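Local coordinates for racemase (Pseudovibrio sp. JE062, PDB 3MKC), which is of undefined specific function but belongs to the enolase superfamily, joining a mandelate racemase-type N-terminal domain to an enolase-like C-terminal barrel domain, at residues A[125-130]-A[367-372]; A[131-136]-A[328-333]; A[135-140]-A[360-365]; A[323-328]-A[336-341]. All coordinates share one frame; numbering follows the deposited sequence.

Contact 1 (A[125-130]-A[367-372])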
loop_
_atom_site.group_PDB
_atom_site.type_symbol
_atom_site.label_atom_id
_atom_site.label_comp_id
_atom_site.label_asym_id
_atom_site.label_seq_id
_atom_site.Cartn_x
_atom_site.Cartn_y
_atom_site.Cartn_z
ATOM N N PRO A 125 -8.780 12.299 -13.881
ATOM C CA PRO A 125 -8.159 11.173 -13.179
ATOM C C PRO A 125 -7.636 11.609 -11.818
ATOM O O PRO A 125 -7.282 12.771 -11.626
ATOM C CB PRO A 125 -7.038 10.746 -14.124
ATOM C CG PRO A 125 -6.702 12.013 -14.852
ATOM C CD PRO A 125 -8.056 12.611 -15.125
ATOM N N ALA A 126 -7.588 10.669 -10.884
ATOM C CA ALA A 126 -7.126 10.961 -9.534
ATOM C C ALA A 126 -5.739 11.597 -9.466
ATOM O O ALA A 126 -5.535 12.549 -8.719
ATOM C CB ALA A 126 -7.162 9.692 -8.691
ATOM N N TYR A 127 -4.785 11.083 -10.238
ATOM C CA TYR A 127 -3.433 11.628 -10.189
ATOM C C TYR A 127 -3.355 13.116 -10.536
ATOM O O TYR A 127 -2.420 13.807 -10.117
ATOM C CB TYR A 127 -2.489 10.796 -11.076
ATOM C CG TYR A 127 -2.555 11.092 -12.557
ATOM C CD1 TYR A 127 -1.866 12.170 -13.097
ATOM C CD2 TYR A 127 -3.318 10.300 -13.418
ATOM C CE1 TYR A 127 -1.926 12.462 -14.449
ATOM C CE2 TYR A 127 -3.387 10.582 -14.779
ATOM C CZ TYR A 127 -2.686 11.667 -15.286
ATOM O OH TYR A 127 -2.731 11.954 -16.628
ATOM N N GLN A 128 -4.334 13.629 -11.277
ATOM C CA GLN A 128 -4.312 15.047 -11.617
ATOM C C GLN A 128 -4.766 15.874 -10.420
ATOM O O GLN A 128 -4.300 16.991 -10.227
ATOM C CB GLN A 128 -5.187 15.332 -12.836
ATOM C CG GLN A 128 -4.692 14.616 -14.082
ATOM C CD GLN A 128 -5.325 15.131 -15.356
ATOM O OE1 GLN A 128 -6.492 15.515 -15.372
ATOM N NE2 GLN A 128 -4.557 15.126 -16.439
ATOM N N LEU A 129 -5.662 15.316 -9.610
ATOM C CA LEU A 129 -6.119 16.015 -8.413
ATOM C C LEU A 129 -4.951 16.056 -7.424
ATOM O O LEU A 129 -4.880 16.939 -6.573
ATOM C CB LEU A 129 -7.312 15.295 -7.772
ATOM C CG LEU A 129 -8.606 15.221 -8.592
ATOM C CD1 LEU A 129 -9.691 14.515 -7.772
ATOM C CD2 LEU A 129 -9.058 16.622 -8.978
ATOM N N LEU A 130 -4.036 15.097 -7.542
ATOM C CA LEU A 130 -2.865 15.056 -6.663
ATOM C C LEU A 130 -1.705 15.902 -7.194
ATOM O O LEU A 130 -0.624 15.910 -6.605
ATOM C CB LEU A 130 -2.396 13.615 -6.450
ATOM C CG LEU A 130 -3.229 12.766 -5.485
ATOM C CD1 LEU A 130 -2.977 11.289 -5.730
ATOM C CD2 LEU A 130 -2.890 13.148 -4.053
ATOM N N ALA A 367 0.920 2.908 -18.127
ATOM C CA ALA A 367 0.758 4.189 -18.798
ATOM C C ALA A 367 -0.108 5.057 -17.899
ATOM O O ALA A 367 -0.708 4.565 -16.946
ATOM C CB ALA A 367 0.069 3.994 -20.148
ATOM N N LYS A 368 -0.180 6.346 -18.205
ATOM C CA LYS A 368 -0.989 7.260 -17.406
ATOM C C LYS A 368 -2.463 6.885 -17.440
ATOM O O LYS A 368 -3.012 6.601 -18.502
ATOM C CB LYS A 368 -0.817 8.694 -17.914
ATOM C CG LYS A 368 0.623 9.184 -17.844
ATOM C CD LYS A 368 0.727 10.694 -17.984
ATOM C CE LYS A 368 0.307 11.178 -19.347
ATOM N NZ LYS A 368 0.607 12.635 -19.504
ATOM N N PRO A 369 -3.124 6.851 -16.271
ATOM C CA PRO A 369 -4.547 6.502 -16.252
ATOM C C PRO A 369 -5.328 7.507 -17.095
ATOM O O PRO A 369 -4.986 8.685 -17.130
ATOM C CB PRO A 369 -4.895 6.586 -14.770
ATOM C CG PRO A 369 -3.626 6.125 -14.117
ATOM C CD PRO A 369 -2.574 6.887 -14.904
ATOM N N THR A 370 -6.367 7.042 -17.781
ATOM C CA THR A 370 -7.162 7.920 -18.631
ATOM C C THR A 370 -8.610 8.083 -18.180
ATOM O O THR A 370 -9.370 8.845 -18.785
ATOM C CB THR A 370 -7.176 7.409 -20.079
ATOM O OG1 THR A 370 -7.613 6.047 -20.092
ATOM C CG2 THR A 370 -5.783 7.499 -20.694
ATOM N N ALA A 371 -8.996 7.373 -17.126
ATOM C CA ALA A 371 -10.363 7.462 -16.632
ATOM C C ALA A 371 -10.473 8.410 -15.445
ATOM O O ALA A 371 -9.486 8.665 -14.750
ATOM C CB ALA A 371 -10.866 6.077 -16.235
ATOM N N PRO A 372 -11.674 8.960 -15.213
ATOM C CA PRO A 372 -11.898 9.881 -14.095
ATOM C C PRO A 372 -11.690 9.133 -12.782
ATOM O O PRO A 372 -11.843 7.914 -12.731
ATOM C CB PRO A 372 -13.353 10.302 -14.280
ATOM C CG PRO A 372 -13.535 10.234 -15.772
ATOM C CD PRO A 372 -12.847 8.932 -16.109
HETATM O O HOH W 1 -4.579 10.921 -18.334
HETATM O O HOH W 2 -1.553 14.247 -17.582
#
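Tyr-127 OH, which lies 3.9 Å from Lys-368 CD, is gripped by two waters placed at the edge of its ring and in the ring plane. The first sits 2.7 Å from Tyr-127 OH and donates to Pro-369 O, bridging the phenol to the backbone of the opposite segment. The second, also bonded to Tyr-127 OH, accepts weak bonds from Gln-128 NE2 and Lys-368 NZ.

The ring carbons take part as well. Tyr-127 CE2 lies near Pro-369 O at 3.4 Å, with that oxygen at the ring edge and close to its plane, and it also meets Pro-369 CD at 3.8 Å. Gln-128 CG rests over one face, displaced toward the rim, 3.5 Å above the plane. The Lys-368 chain crosses the tyrosine at about a right angle, and its bend at chi3 (-66°) turns CE out of the extended course set by the preceding torsion.

Further along, Pro-125 CA makes a CA-H...O contact of 3.2 Å with Ala-371 O, with an angle of 123° at the hydrogen, and Pro-125 CB touches the same oxygen. Ala-126 shares backbone hydrogen bonding with Gly-373, and His-327 ND1 pairs with Tyr-127 N, which places the short helix 126-129 against both the loop after strand 366-367 and helix 319-331.

With no direct hydrogen bond between the segments, the phenol and Pro-369 O are joined through water, so the polar part of this surface contact depends on bound solvent, beside van der Waals contacts of both prolines, the tyrosine ring and the Lys-368 chain.

Contact 2 (A[131-136]-A[328-333])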
loop_
_atom_site.group_PDB
_atom_site.type_symbol
_atom_site.label_atom_id
_atom_site.label_comp_id
_atom_site.label_asym_id
_atom_site.label_seq_id
_atom_site.Cartn_x
_atom_site.Cartn_y
_atom_site.Cartn_z
ATOM N N GLY A 131 -1.918 16.604 -8.307
ATOM C CA GLY A 131 -0.866 17.462 -8.834
ATOM C C GLY A 131 -0.386 17.216 -10.254
ATOM O O GLY A 131 0.390 18.005 -10.791
ATOM N N GLY A 132 -0.838 16.130 -10.869
ATOM C CA GLY A 132 -0.400 15.840 -12.220
ATOM C C GLY A 132 0.926 15.104 -12.212
ATOM O O GLY A 132 1.458 14.771 -11.151
ATOM N N THR A 133 1.475 14.844 -13.390
ATOM C CA THR A 133 2.737 14.127 -13.462
ATOM C C THR A 133 3.561 14.548 -14.657
ATOM O O THR A 133 3.038 15.121 -15.609
ATOM C CB THR A 133 2.502 12.601 -13.573
ATOM O OG1 THR A 133 3.758 11.914 -13.579
ATOM C CG2 THR A 133 1.767 12.272 -14.866
ATOM N N ASN A 134 4.857 14.258 -14.593
ATOM C CA ASN A 134 5.757 14.542 -15.700
ATOM C C ASN A 134 6.328 13.215 -16.190
ATOM O O ASN A 134 7.154 13.183 -17.094
ATOM C CB ASN A 134 6.897 15.468 -15.269
ATOM C CG ASN A 134 6.415 16.869 -14.953
ATOM O OD1 ASN A 134 5.572 17.422 -15.658
ATOM N ND2 ASN A 134 6.957 17.453 -13.893
ATOM N N LYS A 135 5.892 12.123 -15.572
ATOM C CA LYS A 135 6.350 10.790 -15.952
ATOM C C LYS A 135 5.429 10.279 -17.056
ATOM O O LYS A 135 4.220 10.454 -16.983
ATOM C CB LYS A 135 6.273 9.851 -14.747
ATOM C CG LYS A 135 7.023 10.358 -13.528
ATOM C CD LYS A 135 6.654 9.598 -12.256
ATOM C CE LYS A 135 7.298 10.256 -11.035
ATOM N NZ LYS A 135 6.902 9.638 -9.743
ATOM N N ASP A 136 5.977 9.662 -18.090
ATOM C CA ASP A 136 5.089 9.167 -19.125
ATOM C C ASP A 136 4.662 7.742 -18.758
ATOM O O ASP A 136 3.643 7.252 -19.241
ATOM C CB ASP A 136 5.766 9.231 -20.499
ATOM C CG ASP A 136 6.767 8.134 -20.706
ATOM O OD1 ASP A 136 7.629 7.940 -19.824
ATOM O OD2 ASP A 136 6.692 7.466 -21.763
ATOM N N TYR A 328 -0.915 7.101 -7.375
ATOM C CA TYR A 328 0.065 7.563 -6.394
ATOM C C TYR A 328 1.452 7.690 -7.033
ATOM O O TYR A 328 2.094 8.741 -6.962
ATOM C CB TYR A 328 0.146 6.576 -5.221
ATOM C CG TYR A 328 1.371 6.802 -4.356
ATOM C CD1 TYR A 328 1.371 7.768 -3.355
ATOM C CD2 TYR A 328 2.565 6.122 -4.619
ATOM C CE1 TYR A 328 2.533 8.061 -2.639
ATOM C CE2 TYR A 328 3.730 6.409 -3.912
ATOM C CZ TYR A 328 3.708 7.384 -2.926
ATOM O OH TYR A 328 4.863 7.711 -2.252
ATOM N N GLN A 329 1.909 6.622 -7.681
ATOM C CA GLN A 329 3.239 6.648 -8.279
ATOM C C GLN A 329 3.406 7.726 -9.339
ATOM O O GLN A 329 4.484 8.289 -9.488
ATOM C CB GLN A 329 3.606 5.283 -8.870
ATOM C CG GLN A 329 5.076 5.185 -9.282
ATOM C CD GLN A 329 6.024 5.138 -8.088
ATOM O OE1 GLN A 329 5.633 5.411 -6.953
ATOM N NE2 GLN A 329 7.284 4.802 -8.347
ATOM N N PHE A 330 2.345 8.022 -10.079
ATOM C CA PHE A 330 2.440 9.054 -11.103
ATOM C C PHE A 330 2.565 10.472 -10.551
ATOM O O PHE A 330 3.431 11.238 -10.978
ATOM C CB PHE A 330 1.226 8.994 -12.034
ATOM C CG PHE A 330 1.435 8.119 -13.236
ATOM C CD1 PHE A 330 2.278 8.529 -14.266
ATOM C CD2 PHE A 330 0.817 6.874 -13.325
ATOM C CE1 PHE A 330 2.508 7.707 -15.374
ATOM C CE2 PHE A 330 1.042 6.047 -14.427
ATOM C CZ PHE A 330 1.893 6.468 -15.452
ATOM N N ALA A 331 1.719 10.812 -9.586
ATOM C CA ALA A 331 1.715 12.171 -9.050
ATOM C C ALA A 331 2.497 12.415 -7.765
ATOM O O ALA A 331 2.964 13.529 -7.533
ATOM C CB ALA A 331 0.282 12.620 -8.846
ATOM N N VAL A 332 2.630 11.383 -6.945
ATOM C CA VAL A 332 3.287 11.513 -5.643
ATOM C C VAL A 332 4.601 10.765 -5.477
ATOM O O VAL A 332 5.539 11.287 -4.869
ATOM C CB VAL A 332 2.331 11.036 -4.528
ATOM C CG1 VAL A 332 2.899 11.384 -3.158
ATOM C CG2 VAL A 332 0.953 11.661 -4.729
ATOM N N GLY A 333 4.659 9.542 -6.000
ATOM C CA GLY A 333 5.851 8.714 -5.883
ATOM C C GLY A 333 7.183 9.408 -6.083
ATOM O O GLY A 333 7.343 10.222 -6.995
HETATM O O HOH W 3 3.058 15.768 -9.180
#
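Phe-330 turns the edge of its ring to 131-136, with Thr-133 OG1 and Lys-135 O both lying near the ring plane. Lys-135 O is 3.6 Å from Phe-330 CE1, while Thr-133 CG2 touches CD1 of the same ring, the two side chains meeting at a slant.

Thr-133 holds OG1 anti to its backbone N (chi1 -177°), and from there the hydroxyl donates to Phe-330 O over 2.7 Å, arriving well above the carbonyl plane. Thr-133 OG1 in turn accepts from Lys-135 N at 2.9 Å, which makes an ST turn and fixes the hydroxyl between two backbone groups.

This turn belongs to the link from helix 126-129 to strand 137-143, a link that begins at Gly-131 with a Schellman motif and runs past the C-terminal end of helix 319-331. Lys-135 reaches this helix end with a chain extended beyond CG. Its NZ donates to Gln-329 O at 2.8 Å, almost collinear with the C=O bond (178°), and to Gly-333 O at an equal length but from above the carbonyl plane. An ammonium beside these carbonyls is consistent with a favourable interaction with the negative end of the helix dipole.

Earlier in the loop, Gly-132 O lies 3.4 Å from Ala-331 CA in a CA-H...O contact, and one water donates to both Gly-132 O and Ala-331 O.

Contact 3 (A[135-140]-A[360-365])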
loop_
_atom_site.group_PDB
_atom_site.type_symbol
_atom_site.label_atom_id
_atom_site.label_comp_id
_atom_site.label_asym_id
_atom_site.label_seq_id
_atom_site.Cartn_x
_atom_site.Cartn_y
_atom_site.Cartn_z
ATOM N N LYS A 135 5.892 12.123 -15.572
ATOM C CA LYS A 135 6.350 10.790 -15.952
ATOM C C LYS A 135 5.429 10.279 -17.056
ATOM O O LYS A 135 4.220 10.454 -16.983
ATOM C CB LYS A 135 6.273 9.851 -14.747
ATOM C CG LYS A 135 7.023 10.358 -13.528
ATOM C CD LYS A 135 6.654 9.598 -12.256
ATOM C CE LYS A 135 7.298 10.256 -11.035
ATOM N NZ LYS A 135 6.902 9.638 -9.743
ATOM N N ASP A 136 5.977 9.662 -18.090
ATOM C CA ASP A 136 5.089 9.167 -19.125
ATOM C C ASP A 136 4.662 7.742 -18.758
ATOM O O ASP A 136 3.643 7.252 -19.241
ATOM C CB ASP A 136 5.766 9.231 -20.499
ATOM C CG ASP A 136 6.767 8.134 -20.706
ATOM O OD1 ASP A 136 7.629 7.940 -19.824
ATOM O OD2 ASP A 136 6.692 7.466 -21.763
ATOM N N LYS A 137 5.424 7.098 -17.872
ATOM C CA LYS A 137 5.116 5.738 -17.416
ATOM C C LYS A 137 5.708 5.433 -16.039
ATOM O O LYS A 137 6.697 6.041 -15.634
ATOM C CB LYS A 137 5.655 4.701 -18.403
ATOM C CG LYS A 137 5.084 4.799 -19.813
ATOM C CD LYS A 137 4.484 3.471 -20.266
ATOM C CE LYS A 137 5.474 2.322 -20.105
ATOM N NZ LYS A 137 4.884 1.010 -20.490
ATOM N N VAL A 138 5.105 4.492 -15.322
ATOM C CA VAL A 138 5.622 4.100 -14.014
ATOM C C VAL A 138 5.901 2.599 -14.021
ATOM O O VAL A 138 5.281 1.851 -14.777
ATOM C CB VAL A 138 4.632 4.440 -12.874
ATOM C CG1 VAL A 138 4.348 5.936 -12.868
ATOM C CG2 VAL A 138 3.345 3.643 -13.031
ATOM N N HIS A 139 6.843 2.163 -13.186
ATOM C CA HIS A 139 7.212 0.754 -13.113
ATOM C C HIS A 139 7.107 0.216 -11.703
ATOM O O HIS A 139 7.782 0.694 -10.789
ATOM C CB HIS A 139 8.645 0.556 -13.619
ATOM C CG HIS A 139 8.858 1.044 -15.014
ATOM N ND1 HIS A 139 8.984 2.382 -15.321
ATOM C CD2 HIS A 139 8.914 0.380 -16.191
ATOM C CE1 HIS A 139 9.106 2.521 -16.629
ATOM N NE2 HIS A 139 9.066 1.321 -17.181
ATOM N N PRO A 140 6.260 -0.798 -11.501
ATOM C CA PRO A 140 6.122 -1.350 -10.158
ATOM C C PRO A 140 7.076 -2.509 -9.946
ATOM O O PRO A 140 7.673 -3.012 -10.899
ATOM C CB PRO A 140 4.694 -1.840 -10.155
ATOM C CG PRO A 140 4.613 -2.474 -11.538
ATOM C CD PRO A 140 5.298 -1.430 -12.428
ATOM N N GLU A 360 -3.368 -2.492 -17.695
ATOM C CA GLU A 360 -2.489 -3.337 -18.489
ATOM C C GLU A 360 -1.017 -3.014 -18.267
ATOM O O GLU A 360 -0.572 -1.883 -18.469
ATOM C CB GLU A 360 -2.835 -3.218 -19.979
ATOM C CG GLU A 360 -4.187 -3.832 -20.349
ATOM C CD GLU A 360 -4.428 -3.888 -21.855
ATOM O OE1 GLU A 360 -5.102 -2.980 -22.404
ATOM O OE2 GLU A 360 -3.931 -4.846 -22.488
ATOM N N LEU A 361 -0.267 -4.020 -17.835
ATOM C CA LEU A 361 1.160 -3.859 -17.592
ATOM C C LEU A 361 1.862 -4.090 -18.926
ATOM O O LEU A 361 1.834 -5.197 -19.467
ATOM C CB LEU A 361 1.634 -4.881 -16.560
ATOM C CG LEU A 361 3.057 -4.698 -16.034
ATOM C CD1 LEU A 361 3.144 -3.395 -15.248
ATOM C CD2 LEU A 361 3.438 -5.876 -15.156
ATOM N N VAL A 362 2.473 -3.039 -19.460
ATOM C CA VAL A 362 3.162 -3.124 -20.744
ATOM C C VAL A 362 4.665 -2.917 -20.596
ATOM O O VAL A 362 5.111 -1.869 -20.127
ATOM C CB VAL A 362 2.617 -2.067 -21.734
ATOM C CG1 VAL A 362 3.370 -2.149 -23.048
ATOM C CG2 VAL A 362 1.121 -2.282 -21.960
ATOM N N ASP A 363 5.439 -3.918 -21.005
ATOM C CA ASP A 363 6.893 -3.850 -20.917
ATOM C C ASP A 363 7.292 -3.550 -19.473
ATOM O O ASP A 363 8.227 -2.791 -19.215
ATOM C CB ASP A 363 7.418 -2.763 -21.866
ATOM C CG ASP A 363 8.935 -2.695 -21.908
ATOM O OD1 ASP A 363 9.586 -3.760 -21.936
ATOM O OD2 ASP A 363 9.479 -1.568 -21.925
ATOM N N GLY A 364 6.560 -4.153 -18.538
ATOM C CA GLY A 364 6.833 -3.962 -17.123
ATOM C C GLY A 364 6.453 -2.599 -16.572
ATOM O O GLY A 364 6.908 -2.222 -15.493
ATOM N N GLY A 365 5.616 -1.860 -17.293
ATOM C CA GLY A 365 5.228 -0.542 -16.826
ATOM C C GLY A 365 3.800 -0.152 -17.147
ATOM O O GLY A 365 3.173 -0.727 -18.042
HETATM O O HOH W 4 8.319 -3.771 -13.559
#
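The imidazole of His-139 meets the turn 362-365 along its CD2 side, where Asp-363 O lies at the ring edge, near the plane, and Gly-364 O and Gly-365 CA approach obliquely. The nearest of these is Gly-364 O, 3.4 Å from His-139 CD2. Outside the two segments, the Arg-174 side chain also touches this histidine. Next to it the puckered Pro-140 ring brings CD to 3.6 Å from Gly-364 O and 4.1 Å from Leu-361 CD1; proline and leucine slide past each other in opposite directions. Leu-361 CG is anti to the backbone N (chi1 -171°), on the branch whose CD1 meets Pro-140.

The turn is type I', with positive phi at both Asp-363 and Gly-364, and reciprocal backbone bonds between Val-362 and Gly-365 close it as in a two-residue beta hairpin. It leads into strand 366-367, which runs antiparallel to strand 137-143, and Val-138 takes up backbone hydrogen bonding with Phe-366. Gly-365 lies close to strand 137-143, its CA 3.2 Å from Val-138 O.

Lys-137 bends at chi2 and chi3 before reaching the turn. Its NZ donates to Val-362 O at 2.9 Å, tilted 30° from the carbonyl plane, while Gly-365 N reaches that oxygen from the opposite face. A second bond, to Gly-365 O, is weak. Asp-363 OD2 stands 5.5 Å from Lys-137 NZ, not in contact, although the opposite charges might still attract. At the other end a water donates to both Pro-140 O and Gly-364 O.

Contact 4 (A[323-328]-A[336-341])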
loop_
_atom_site.group_PDB
_atom_site.type_symbol
_atom_site.label_atom_id
_atom_site.label_comp_id
_atom_site.label_asym_id
_atom_site.label_seq_id
_atom_site.Cartn_x
_atom_site.Cartn_y
_atom_site.Cartn_z
ATOM N N ALA A 323 -5.251 0.394 -7.959
ATOM C CA ALA A 323 -5.548 1.545 -8.797
ATOM C C ALA A 323 -4.990 2.810 -8.148
ATOM O O ALA A 323 -4.361 3.643 -8.813
ATOM C CB ALA A 323 -7.055 1.681 -8.994
ATOM N N ALA A 324 -5.225 2.953 -6.848
ATOM C CA ALA A 324 -4.738 4.119 -6.125
ATOM C C ALA A 324 -3.218 4.168 -6.208
ATOM O O ALA A 324 -2.637 5.246 -6.345
ATOM C CB ALA A 324 -5.181 4.066 -4.658
ATOM N N ALA A 325 -2.591 2.997 -6.148
ATOM C CA ALA A 325 -1.132 2.883 -6.197
ATOM C C ALA A 325 -0.548 3.431 -7.498
ATOM O O ALA A 325 0.503 4.069 -7.500
ATOM C CB ALA A 325 -0.707 1.421 -6.003
ATOM N N ILE A 326 -1.222 3.177 -8.615
ATOM C CA ILE A 326 -0.722 3.689 -9.884
ATOM C C ILE A 326 -0.855 5.210 -9.913
ATOM O O ILE A 326 0.046 5.918 -10.363
ATOM C CB ILE A 326 -1.498 3.080 -11.077
ATOM C CG1 ILE A 326 -1.166 1.592 -11.194
ATOM C CG2 ILE A 326 -1.132 3.811 -12.370
ATOM C CD1 ILE A 326 -1.972 0.856 -12.254
ATOM N N HIS A 327 -1.981 5.721 -9.427
ATOM C CA HIS A 327 -2.190 7.160 -9.419
ATOM C C HIS A 327 -1.183 7.791 -8.477
ATOM O O HIS A 327 -0.658 8.872 -8.747
ATOM C CB HIS A 327 -3.623 7.482 -8.998
ATOM C CG HIS A 327 -4.628 7.240 -10.078
ATOM N ND1 HIS A 327 -5.097 8.246 -10.895
ATOM C CD2 HIS A 327 -5.240 6.104 -10.493
ATOM C CE1 HIS A 327 -5.953 7.740 -11.765
ATOM N NE2 HIS A 327 -6.057 6.441 -11.542
ATOM N N TYR A 328 -0.915 7.101 -7.375
ATOM C CA TYR A 328 0.065 7.563 -6.394
ATOM C C TYR A 328 1.452 7.690 -7.033
ATOM O O TYR A 328 2.094 8.741 -6.962
ATOM C CB TYR A 328 0.146 6.576 -5.221
ATOM C CG TYR A 328 1.371 6.802 -4.356
ATOM C CD1 TYR A 328 1.371 7.768 -3.355
ATOM C CD2 TYR A 328 2.565 6.122 -4.619
ATOM C CE1 TYR A 328 2.533 8.061 -2.639
ATOM C CE2 TYR A 328 3.730 6.409 -3.912
ATOM C CZ TYR A 328 3.708 7.384 -2.926
ATOM O OH TYR A 328 4.863 7.711 -2.252
ATOM N N PRO A 336 11.914 4.815 -7.758
ATOM C CA PRO A 336 11.891 4.133 -9.059
ATOM C C PRO A 336 10.775 3.107 -9.206
ATOM O O PRO A 336 10.319 2.831 -10.317
ATOM C CB PRO A 336 13.261 3.452 -9.132
ATOM C CG PRO A 336 14.112 4.234 -8.182
ATOM C CD PRO A 336 13.172 4.532 -7.048
ATOM N N TYR A 337 10.355 2.525 -8.089
ATOM C CA TYR A 337 9.310 1.510 -8.105
ATOM C C TYR A 337 8.303 1.745 -6.984
ATOM O O TYR A 337 8.478 2.639 -6.152
ATOM C CB TYR A 337 9.920 0.119 -7.907
ATOM C CG TYR A 337 11.130 -0.171 -8.771
ATOM C CD1 TYR A 337 11.008 -0.303 -10.152
ATOM C CD2 TYR A 337 12.394 -0.333 -8.199
ATOM C CE1 TYR A 337 12.111 -0.594 -10.945
ATOM C CE2 TYR A 337 13.508 -0.625 -8.984
ATOM C CZ TYR A 337 13.357 -0.755 -10.356
ATOM O OH TYR A 337 14.444 -1.049 -11.144
ATOM N N PHE A 338 7.249 0.930 -6.989
ATOM C CA PHE A 338 6.199 0.958 -5.976
ATOM C C PHE A 338 5.624 -0.459 -5.941
ATOM O O PHE A 338 5.657 -1.162 -6.956
ATOM C CB PHE A 338 5.127 2.001 -6.319
ATOM C CG PHE A 338 4.322 1.685 -7.547
ATOM C CD1 PHE A 338 2.988 1.310 -7.437
ATOM C CD2 PHE A 338 4.890 1.777 -8.811
ATOM C CE1 PHE A 338 2.226 1.030 -8.568
ATOM C CE2 PHE A 338 4.135 1.499 -9.955
ATOM C CZ PHE A 338 2.803 1.124 -9.830
ATOM N N GLU A 339 5.123 -0.896 -4.787
ATOM C CA GLU A 339 4.607 -2.258 -4.697
ATOM C C GLU A 339 3.297 -2.458 -5.427
ATOM O O GLU A 339 2.365 -1.664 -5.297
ATOM C CB GLU A 339 4.443 -2.712 -3.244
ATOM C CG GLU A 339 3.873 -4.128 -3.126
ATOM C CD GLU A 339 3.933 -4.695 -1.720
ATOM O OE1 GLU A 339 3.671 -3.943 -0.759
ATOM O OE2 GLU A 339 4.228 -5.901 -1.575
ATOM N N TYR A 340 3.242 -3.543 -6.190
ATOM C CA TYR A 340 2.057 -3.878 -6.950
ATOM C C TYR A 340 1.905 -5.394 -6.988
ATOM O O TYR A 340 2.886 -6.124 -7.107
ATOM C CB TYR A 340 2.189 -3.348 -8.372
ATOM C CG TYR A 340 0.887 -3.292 -9.134
ATOM C CD1 TYR A 340 0.052 -2.181 -9.042
ATOM C CD2 TYR A 340 0.496 -4.346 -9.957
ATOM C CE1 TYR A 340 -1.142 -2.117 -9.757
ATOM C CE2 TYR A 340 -0.696 -4.296 -10.676
ATOM C CZ TYR A 340 -1.507 -3.180 -10.571
ATOM O OH TYR A 340 -2.679 -3.127 -11.274
ATOM N N VAL A 341 0.672 -5.862 -6.858
ATOM C CA VAL A 341 0.395 -7.286 -6.921
ATOM C C VAL A 341 -0.349 -7.459 -8.237
ATOM O O VAL A 341 -1.398 -6.853 -8.457
ATOM C CB VAL A 341 -0.474 -7.751 -5.726
ATOM C CG1 VAL A 341 -1.786 -6.987 -5.697
ATOM C CG2 VAL A 341 -0.724 -9.254 -5.818
#
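Phe-338 is the first residue of 336-341 to meet the helix, its ring resting against Ala-325 and Ile-326. CE1 lies 3.7 Å from Ala-325 O and 3.9 Å from Ala-325 CB, while CZ reaches Ile-326 CG1 at 4.2 Å. The carbonyl oxygen and Ile-326 N lie oblique to the ring, and no hydrogen bond links the segments.

At Glu-339 the CB bond points away from the helix, and its backbone O alone comes near, 4.4 Å from Ala-325 CB. The carboxylate is occupied elsewhere: OE2 bonds to Thr-143 OG1 and OE1 to Asn-315 N.

Tyr-340 again directs its CB toward the helix, in keeping with the alternation along an extended chain. With CG anti to the backbone N (chi1 -164°), the Tyr-340 ring stands beside Ile-326. Ring atom CE1 meets Ile-326 CD1 at 4.0 Å and Ile-326 CG1 at the same distance, the two side chains crossing at a slant. The phenol OH bonds to Glu-358 OE2.

All five touching residues are buried. Strand 339-340 lies parallel to strand 137-143 in the sheet of the enolase-like barrel, with Phe-338 and Tyr-340 sharing backbone bonds with Tyr-141, and the two aromatics lie between this sheet and helix 319-331, whose Tyr-328 packs on helix 293-306.

Contact 4 is the core member: it is wholly buried, its centre about 8 Å from that of the chain, and joins the helix to 336-341 by van der Waals contacts without a hydrogen bond. Contact 1 lies at the surface, its centre about 18 Å from that of the chain, where waters carry the polar links. Contacts 2 and 3 are intermediate, each using a lysine that donates directly to backbone carbonyls, and they share Lys-135 and Asp-136. Helix 319-331 serves contacts 2 and 4, and also meets contact 1 through His-327, which bonds Tyr-127 N. Strands 137-143 and 339-340 are sheet neighbours, placing contacts 3 and 4 side by side, with Pro-140 against Phe-338 and Tyr-340.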